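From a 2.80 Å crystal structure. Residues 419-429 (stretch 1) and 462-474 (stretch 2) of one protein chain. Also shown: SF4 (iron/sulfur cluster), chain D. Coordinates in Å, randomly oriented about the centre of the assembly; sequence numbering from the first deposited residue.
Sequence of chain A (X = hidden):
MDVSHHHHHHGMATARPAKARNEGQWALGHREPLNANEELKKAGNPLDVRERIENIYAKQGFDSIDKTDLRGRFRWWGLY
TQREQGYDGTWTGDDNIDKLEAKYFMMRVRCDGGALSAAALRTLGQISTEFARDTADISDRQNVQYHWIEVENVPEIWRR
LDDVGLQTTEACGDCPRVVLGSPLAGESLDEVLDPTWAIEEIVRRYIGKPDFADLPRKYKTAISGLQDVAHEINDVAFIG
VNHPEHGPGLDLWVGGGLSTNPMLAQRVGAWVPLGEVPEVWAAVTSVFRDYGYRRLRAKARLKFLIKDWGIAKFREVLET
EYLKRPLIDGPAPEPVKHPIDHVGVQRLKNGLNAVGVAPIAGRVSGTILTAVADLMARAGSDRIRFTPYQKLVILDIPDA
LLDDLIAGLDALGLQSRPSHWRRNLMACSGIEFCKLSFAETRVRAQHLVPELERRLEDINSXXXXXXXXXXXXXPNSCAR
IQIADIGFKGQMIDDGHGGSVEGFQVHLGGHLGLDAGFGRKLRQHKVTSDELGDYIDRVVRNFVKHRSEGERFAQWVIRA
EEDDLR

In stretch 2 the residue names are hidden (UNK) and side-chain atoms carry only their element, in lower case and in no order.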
ATOM      1  N   SER A 419     -12.526 -17.418  -5.126  1.00 32.93           N
ATOM      2  CA  SER A 419     -12.447 -17.425  -6.573  1.00 33.32           C
ATOM      3  C   SER A 419     -11.286 -16.533  -6.995  1.00 33.29           C
ATOM      4  O   SER A 419     -10.847 -15.674  -6.225  1.00 33.05           O
ATOM      5  CB  SER A 419     -13.757 -16.906  -7.190  1.00 33.32           C
ATOM      6  OG  SER A 419     -13.851 -15.488  -7.091  1.00 34.06           O
ATOM      7  N   HIS A 420     -10.793 -16.764  -8.208  1.00 33.78           N
ATOM      8  CA  HIS A 420      -9.759 -15.939  -8.840  1.00 34.53           C
ATOM      9  C   HIS A 420     -10.007 -14.469  -8.617  1.00 34.17           C
ATOM     10  O   HIS A 420      -9.126 -13.711  -8.194  1.00 33.39           O
ATOM     11  CB  HIS A 420      -9.793 -16.151 -10.368  1.00 36.01           C
ATOM     12  CG  HIS A 420      -9.344 -17.505 -10.787  1.00 39.46           C
ATOM     13  ND1 HIS A 420      -8.016 -17.797 -11.047  1.00 45.16           N
ATOM     14  CD2 HIS A 420     -10.029 -18.663 -10.939  1.00 43.38           C
ATOM     15  CE1 HIS A 420      -7.907 -19.080 -11.357  1.00 45.74           C
ATOM     16  NE2 HIS A 420      -9.114 -19.628 -11.298  1.00 46.76           N
ATOM     17  N   TRP A 421     -11.245 -14.099  -8.936  1.00 34.11           N
ATOM     18  CA  TRP A 421     -11.712 -12.720  -8.958  1.00 34.14           C
ATOM     19  C   TRP A 421     -11.637 -12.076  -7.613  1.00 33.65           C
ATOM     20  O   TRP A 421     -11.094 -10.992  -7.478  1.00 33.60           O
ATOM     21  CB  TRP A 421     -13.160 -12.655  -9.459  1.00 35.05           C
ATOM     22  CG  TRP A 421     -13.233 -13.270 -10.783  1.00 36.18           C
ATOM     23  CD1 TRP A 421     -13.851 -14.440 -11.122  1.00 36.66           C
ATOM     24  CD2 TRP A 421     -12.558 -12.812 -11.950  1.00 36.90           C
ATOM     25  NE1 TRP A 421     -13.634 -14.713 -12.449  1.00 36.58           N
ATOM     26  CE2 TRP A 421     -12.838 -13.735 -12.979  1.00 36.18           C
ATOM     27  CE3 TRP A 421     -11.736 -11.706 -12.224  1.00 36.32           C
ATOM     28  CZ2 TRP A 421     -12.333 -13.592 -14.253  1.00 36.13           C
ATOM     29  CZ3 TRP A 421     -11.251 -11.546 -13.496  1.00 36.24           C
ATOM     30  CH2 TRP A 421     -11.550 -12.490 -14.501  1.00 37.00           C
ATOM     31  N   ARG A 422     -12.191 -12.737  -6.612  1.00 33.25           N
ATOM     32  CA  ARG A 422     -12.137 -12.202  -5.251  1.00 33.28           C
ATOM     33  C   ARG A 422     -10.705 -12.151  -4.727  1.00 32.10           C
ATOM     34  O   ARG A 422     -10.331 -11.267  -3.969  1.00 31.98           O
ATOM     35  CB  ARG A 422     -12.961 -13.077  -4.333  1.00 33.20           C
ATOM     36  CG  ARG A 422     -13.145 -12.542  -2.941  1.00 33.39           C
ATOM     37  CD  ARG A 422     -13.585 -13.682  -2.051  1.00 34.92           C
ATOM     38  NE  ARG A 422     -14.658 -13.299  -1.148  1.00 36.68           N
ATOM     39  CZ  ARG A 422     -15.919 -13.085  -1.524  1.00 37.61           C
ATOM     40  NH1 ARG A 422     -16.316 -13.225  -2.800  1.00 36.52           N
ATOM     41  NH2 ARG A 422     -16.797 -12.736  -0.591  1.00 38.70           N
ATOM     42  N   ARG A 423      -9.936 -13.149  -5.116  1.00 31.31           N
ATOM     43  CA  ARG A 423      -8.582 -13.279  -4.688  1.00 30.90           C
ATOM     44  C   ARG A 423      -7.710 -12.184  -5.228  1.00 30.05           C
ATOM     45  O   ARG A 423      -6.922 -11.603  -4.509  1.00 29.70           O
ATOM     46  CB  ARG A 423      -8.035 -14.604  -5.193  1.00 30.98           C
ATOM     47  CG  ARG A 423      -6.575 -14.727  -4.921  1.00 31.85           C
ATOM     48  CD  ARG A 423      -6.189 -16.123  -4.882  1.00 32.66           C
ATOM     49  NE  ARG A 423      -4.781 -16.263  -4.590  1.00 33.24           N
ATOM     50  CZ  ARG A 423      -4.189 -17.437  -4.468  1.00 34.11           C
ATOM     51  NH1 ARG A 423      -4.877 -18.560  -4.655  1.00 35.14           N
ATOM     52  NH2 ARG A 423      -2.900 -17.492  -4.196  1.00 34.13           N
ATOM     53  N   ASN A 424      -7.848 -11.927  -6.515  1.00 29.79           N
ATOM     54  CA  ASN A 424      -6.872 -11.115  -7.228  1.00 29.83           C
ATOM     55  C   ASN A 424      -7.259  -9.659  -7.494  1.00 29.63           C
ATOM     56  O   ASN A 424      -6.546  -8.961  -8.187  1.00 29.79           O
ATOM     57  CB  ASN A 424      -6.515 -11.813  -8.544  1.00 29.52           C
ATOM     58  CG  ASN A 424      -5.825 -13.116  -8.317  1.00 28.21           C
ATOM     59  OD1 ASN A 424      -4.875 -13.176  -7.575  1.00 27.16           O
ATOM     60  ND2 ASN A 424      -6.315 -14.176  -8.930  1.00 29.25           N
ATOM     61  N   LEU A 425      -8.352  -9.191  -6.923  1.00 29.68           N
ATOM     62  CA  LEU A 425      -8.798  -7.839  -7.194  1.00 30.14           C
ATOM     63  C   LEU A 425      -8.350  -6.906  -6.070  1.00 30.40           C
ATOM     64  O   LEU A 425      -8.437  -7.233  -4.898  1.00 30.64           O
ATOM     65  CB  LEU A 425     -10.328  -7.789  -7.376  1.00 30.00           C
ATOM     66  CG  LEU A 425     -10.941  -6.384  -7.594  1.00 30.26           C
ATOM     67  CD1 LEU A 425     -12.155  -6.434  -8.481  1.00 31.18           C
ATOM     68  CD2 LEU A 425     -11.303  -5.642  -6.287  1.00 30.21           C
ATOM     69  N   MET A 426      -7.880  -5.726  -6.423  1.00 31.07           N
ATOM     70  CA  MET A 426      -7.685  -4.670  -5.433  1.00 31.84           C
ATOM     71  C   MET A 426      -8.403  -3.409  -5.891  1.00 32.21           C
ATOM     72  O   MET A 426      -8.652  -3.213  -7.086  1.00 32.38           O
ATOM     73  CB  MET A 426      -6.195  -4.351  -5.219  1.00 31.77           C
ATOM     74  CG  MET A 426      -5.392  -5.442  -4.539  1.00 31.86           C
ATOM     75  SD  MET A 426      -3.689  -4.954  -4.076  1.00 32.91           S
ATOM     76  CE  MET A 426      -3.162  -3.940  -5.436  1.00 33.40           C
ATOM     77  N   ALA A 427      -8.723  -2.558  -4.928  1.00 32.67           N
ATOM     78  CA  ALA A 427      -9.325  -1.266  -5.203  1.00 33.14           C
ATOM     79  C   ALA A 427      -8.871  -0.305  -4.121  1.00 33.82           C
ATOM     80  O   ALA A 427      -8.523  -0.723  -3.009  1.00 34.58           O
ATOM     81  CB  ALA A 427     -10.829  -1.375  -5.217  1.00 33.14           C
ATOM     82  N   CYS A 428      -8.860   0.982  -4.442  1.00 34.34           N
ATOM     83  CA  CYS A 428      -8.529   2.018  -3.471  1.00 34.67           C
ATOM     84  C   CYS A 428      -9.808   2.443  -2.762  1.00 34.74           C
ATOM     85  O   CYS A 428     -10.853   1.800  -2.905  1.00 34.57           O
ATOM     86  CB  CYS A 428      -7.898   3.201  -4.187  1.00 35.17           C
ATOM     87  SG  CYS A 428      -9.063   4.163  -5.219  1.00 37.54           S
ATOM     88  N   SER A 429      -9.729   3.523  -1.996  1.00 35.33           N
ATOM     89  CA  SER A 429     -10.890   4.002  -1.242  1.00 35.97           C
ATOM     90  C   SER A 429     -11.954   4.628  -2.169  1.00 36.72           C
ATOM     91  O   SER A 429     -13.156   4.314  -2.072  1.00 36.98           O
ATOM     92  CB  SER A 429     -10.405   4.974  -0.196  1.00 35.66           C
ATOM     93  OG  SER A 429      -9.309   4.374   0.446  1.00 34.77           O
ATOM     94  N   UNK A 462     -11.330 -23.213 -17.400  1.00 57.03           N
ATOM     95  CA  UNK A 462     -10.155 -22.926 -18.236  1.00 56.81           C
ATOM     96  C   UNK A 462      -9.091 -22.045 -17.578  1.00 56.60           C
ATOM     97  O   UNK A 462      -7.949 -21.979 -18.044  1.00 56.63           O
ATOM     98  n   UNK A 462     -13.058 -24.163 -19.722  1.00 56.75           N
ATOM     99  c   UNK A 462     -12.562 -23.312 -20.616  1.00 57.01           C
ATOM    100  o   UNK A 462     -13.269 -22.675 -21.396  1.00 57.17           O
ATOM    101  c   UNK A 462     -10.581 -22.225 -19.536  1.00 56.86           C
ATOM    102  c   UNK A 462     -11.069 -23.145 -20.633  1.00 57.02           C
ATOM    103  N   UNK A 463      -9.463 -21.336 -16.527  1.00 56.20           N
ATOM    104  CA  UNK A 463      -8.605 -20.261 -16.043  1.00 55.73           C
ATOM    105  C   UNK A 463      -7.533 -20.768 -15.097  1.00 55.35           C
ATOM    106  O   UNK A 463      -7.521 -20.477 -13.895  1.00 55.32           O
ATOM    107  c   UNK A 463      -9.894 -18.113 -16.469  1.00 55.82           C
ATOM    108  c   UNK A 463      -9.419 -19.121 -15.423  1.00 55.93           C
ATOM    109  c   UNK A 463     -10.709 -17.004 -15.813  1.00 55.96           C
ATOM    110  c   UNK A 463      -8.711 -17.532 -17.236  1.00 55.40           C
ATOM    111  N   UNK A 464      -6.602 -21.503 -15.692  1.00 54.43           N
ATOM    112  CA  UNK A 464      -5.433 -22.029 -14.982  1.00 53.38           C
ATOM    113  C   UNK A 464      -4.468 -20.938 -14.518  1.00 52.19           C
ATOM    114  O   UNK A 464      -3.498 -21.230 -13.828  1.00 52.24           O
ATOM    115  o   UNK A 464      -4.345 -23.067 -18.277  1.00 54.54           O
ATOM    116  c   UNK A 464      -4.232 -22.398 -17.224  1.00 54.32           C
ATOM    117  c   UNK A 464      -4.671 -23.023 -15.885  1.00 53.70           C
ATOM    118  o   UNK A 464      -3.771 -21.234 -17.220  1.00 55.16           O
ATOM    119  N   UNK A 465      -4.709 -19.701 -14.940  1.00 50.65           N
ATOM    120  CA  UNK A 465      -3.790 -18.609 -14.679  1.00 49.57           C
ATOM    121  C   UNK A 465      -4.599 -17.403 -14.187  1.00 48.26           C
ATOM    122  O   UNK A 465      -5.667 -17.108 -14.728  1.00 48.50           O
ATOM    123  c   UNK A 465      -3.608 -17.335 -16.930  1.00 49.89           C
ATOM    124  c   UNK A 465      -1.496 -17.866 -15.622  1.00 50.24           C
ATOM    125  c   UNK A 465      -2.923 -18.325 -15.975  1.00 49.57           C
ATOM    126  N   UNK A 466      -4.095 -16.694 -13.163  1.00 46.64           N
ATOM    127  CA  UNK A 466      -4.872 -15.628 -12.497  1.00 45.49           C
ATOM    128  C   UNK A 466      -4.815 -14.289 -13.224  1.00 44.01           C
ATOM    129  O   UNK A 466      -3.729 -13.896 -13.669  1.00 43.93           O
ATOM    130  c   UNK A 466      -2.691 -15.779 -11.505  1.00 45.72           C
ATOM    131  c   UNK A 466      -4.137 -15.462 -11.169  1.00 45.82           C
ATOM    132  c   UNK A 466      -2.736 -16.815 -12.596  1.00 46.36           C
ATOM    133  N   UNK A 467      -5.956 -13.595 -13.308  1.00 42.12           N
ATOM    134  CA  UNK A 467      -6.043 -12.251 -13.903  1.00 40.87           C
ATOM    135  C   UNK A 467      -6.242 -11.174 -12.841  1.00 38.94           C
ATOM    136  O   UNK A 467      -7.342 -10.944 -12.376  1.00 38.13           O
ATOM    137  c   UNK A 467      -7.363 -10.678 -15.435  1.00 41.59           C
ATOM    138  c   UNK A 467      -6.954 -13.064 -16.120  1.00 41.69           C
ATOM    139  c   UNK A 467      -7.201 -12.137 -14.934  1.00 41.02           C
ATOM    140  c   UNK A 467      -7.525 -14.436 -15.934  1.00 43.08           C
ATOM    141  N   UNK A 468      -5.169 -10.490 -12.495  1.00 37.61           N
ATOM    142  CA  UNK A 468      -5.222  -9.449 -11.472  1.00 36.81           C
ATOM    143  C   UNK A 468      -5.977  -8.230 -12.001  1.00 35.50           C
ATOM    144  O   UNK A 468      -5.823  -7.864 -13.147  1.00 35.03           O
ATOM    145  c   UNK A 468      -3.069 -10.247 -10.435  1.00 35.97           C
ATOM    146  c   UNK A 468      -3.797  -9.048 -10.970  1.00 36.52           C
ATOM    147  o   UNK A 468      -3.026  -8.478 -12.032  1.00 36.23           O
ATOM    148  N   UNK A 469      -6.811  -7.639 -11.156  1.00 34.62           N
ATOM    149  CA  UNK A 469      -7.653  -6.503 -11.526  1.00 34.40           C
ATOM    150  C   UNK A 469      -7.553  -5.445 -10.441  1.00 34.02           C
ATOM    151  O   UNK A 469      -7.911  -5.700  -9.283  1.00 33.77           O
ATOM    152  c   UNK A 469      -9.347  -7.983 -12.752  1.00 33.39           C
ATOM    153  c   UNK A 469      -9.151  -6.898 -11.678  1.00 34.26           C
ATOM    154  c   UNK A 469     -10.014  -5.659 -11.976  1.00 34.02           C
ATOM    155  N   UNK A 470      -7.078  -4.257 -10.802  1.00 33.82           N
ATOM    156  CA  UNK A 470      -6.923  -3.163  -9.831  1.00 33.90           C
ATOM    157  C   UNK A 470      -7.766  -1.944 -10.220  1.00 34.28           C
ATOM    158  O   UNK A 470      -7.611  -1.405 -11.323  1.00 34.03           O
ATOM    159  n   UNK A 470      -3.307  -3.571  -8.971  1.00 30.05           N
ATOM    160  o   UNK A 470      -5.044  -4.960  -8.897  1.00 30.56           O
ATOM    161  c   UNK A 470      -4.583  -3.862  -9.155  1.00 32.07           C
ATOM    162  c   UNK A 470      -5.461  -2.753  -9.709  1.00 33.45           C
ATOM    163  N   UNK A 471      -8.647  -1.518  -9.307  1.00 34.75           N
ATOM    164  CA  UNK A 471      -9.563  -0.398  -9.539  1.00 34.78           C
ATOM    165  C   UNK A 471      -9.138   0.821  -8.726  1.00 35.00           C
ATOM    166  O   UNK A 471      -9.233   0.836  -7.499  1.00 34.98           O
ATOM    167  c   UNK A 471     -11.011  -0.755  -9.152  1.00 34.94           C
ATOM    168  c   UNK A 471     -11.357  -2.196  -9.559  1.00 35.45           C
ATOM    169  c   UNK A 471     -12.835  -2.561  -9.388  1.00 34.86           C
ATOM    170  c   UNK A 471     -11.987   0.244  -9.787  1.00 34.56           C
ATOM    171  N   UNK A 472      -8.696   1.860  -9.418  1.00 35.60           N
ATOM    172  CA  UNK A 472      -8.240   3.093  -8.766  1.00 36.00           C
ATOM    173  C   UNK A 472      -9.186   4.242  -9.097  1.00 36.58           C
ATOM    174  O   UNK A 472      -9.657   4.340 -10.232  1.00 37.06           O
ATOM    175  o   UNK A 472      -4.944   2.403  -8.105  1.00 35.87           O
ATOM    176  c   UNK A 472      -5.841   2.279  -8.947  1.00 36.25           C
ATOM    177  c   UNK A 472      -6.822   3.422  -9.217  1.00 35.76           C
ATOM    178  n   UNK A 472      -6.000   1.159  -9.677  1.00 35.85           N
ATOM    179  N   UNK A 473      -9.466   5.100  -8.111  1.00 37.22           N
ATOM    180  CA  UNK A 473     -10.410   6.229  -8.272  1.00 37.74           C
ATOM    181  C   UNK A 473      -9.842   7.522  -8.877  1.00 38.39           C
ATOM    182  O   UNK A 473     -10.588   8.493  -9.092  1.00 38.30           O
ATOM    183  N   UNK A 474      -8.532   7.535  -9.149  1.00 38.69           N
ATOM    184  CA  UNK A 474      -7.848   8.691  -9.741  1.00 38.85           C
ATOM    185  C   UNK A 474      -6.422   8.270 -10.130  1.00 38.68           C
ATOM    186  O   UNK A 474      -6.025   7.133  -9.873  1.00 38.63           O
ATOM    187  c   UNK A 474      -7.828   9.856  -8.748  1.00 39.02           C
ATOM    188  s   UNK A 474      -6.402   9.802  -7.664  1.00 42.76           S
TER
HETATM  189 FE1  SF4 D 556      -6.815   8.506  -5.801  1.00 46.50          FE
HETATM  190 FE2  SF4 D 556      -5.758   6.958  -3.810  1.00 44.88          FE
HETATM  191 FE3  SF4 D 556      -8.024   8.426  -3.363  1.00 45.72          FE
HETATM  192 FE4  SF4 D 556      -7.972   6.152  -4.871  1.00 45.58          FE
HETATM  193  S1  SF4 D 556      -7.586   6.305  -2.605  1.00 47.08           S
HETATM  194  S2  SF4 D 556      -9.038   8.147  -5.421  1.00 48.81           S
HETATM  195  S3  SF4 D 556      -5.994   6.356  -6.013  1.00 46.89           S
HETATM  196  S4  SF4 D 556      -5.935   9.273  -3.813  1.00 50.98           S

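Position 462 has three side-chain carbons, the third carrying one oxygen and one nitrogen. It makes no contact with stretch 1. A terminal amide on three carbons is Gln 462.

Position 463 has four carbons, forked at the second. One carbon at the fork's end lies 4.1 Å from Trp 421 CZ2, and the CB of 463 sits over one face of the His 420 ring. This is Leu 463, and the Trp 421 neighbour is its CD1.

Position 464 has two carbons, the second with two oxygens. It points away from stretch 1 and is exposed. The carboxylate makes it Asp 464.

Position 465 has one carbon carrying two more. It also points away, and its side chain makes no contact with stretch 1. Three carbons would also fit a proline, but here the first carries the other two and no ring closes onto the backbone N. This is Val 465.

At position 466 three carbons close a ring onto the backbone N. Its CB is 3.4 Å from Asn 424 ND2. Only proline has this ring, so this is Pro 466.

Position 467 has four carbons, forked at the first, with one arm two carbons long. Its CB is 4.3 Å from Trp 421 CZ3. That branching is Ile 467.

Position 468 has one carbon carrying an oxygen and a carbon. The outer carbon lies 4.2 Å from Asn 424 CB, while the oxygen is hydrogen-bonded elsewhere in the structure. This is Thr 468.

Position 469 again has a carbon with two carbon branches. One branch meets the edge of the Trp 421 ring at CZ3, 4.1 Å away; the other is 4.2 Å from Leu 425 CD1. This is Val 469.

Position 470 has two carbons, the second carrying oxygen and nitrogen. The nitrogen is 3.6 Å from Met 426 CE. The short amide is Asn 470.

Position 471 has four carbons, forked at the first, with one longer arm. Its CB is 4.0 Å from Ala 427 CB, and the tip of the long arm is 4.0 Å from Leu 425 CD1. This is Ile 471.

Position 472 has the same atoms as 470, but its CB points away from stretch 1. Its amide bonds elsewhere. It is Asn 472.

Position 473 has no side-chain atoms. A CB here would clash with SF4 S2, at 2.9 Å. It is Gly 473.

Position 474 has one carbon, then a sulfur 2.3 Å from SF4 FE1. It is Cys 474.

The contact is a parallel strand pairing that ends at the cluster. Val 469 N donates to Asn 424 O (3.3 Å), and Met 426 N to Val 469 O (2.9 Å). Ile 471 N donates to Met 426 O (2.8 Å), and Cys 428 N to Ile 471 O (3.1 Å). Leu 425, Ala 427, Val 469 and Ile 471 share one face of the sheet; Met 426 and Asn 470 share the other. Beyond the strands, Gly 473 N makes a weak hydrogen bond to Cys 428 SG (3.1 Å), which also binds SF4 FE4 at 2.3 Å.

Stretch 2, residues 462-474: QLDVPITVNINGC
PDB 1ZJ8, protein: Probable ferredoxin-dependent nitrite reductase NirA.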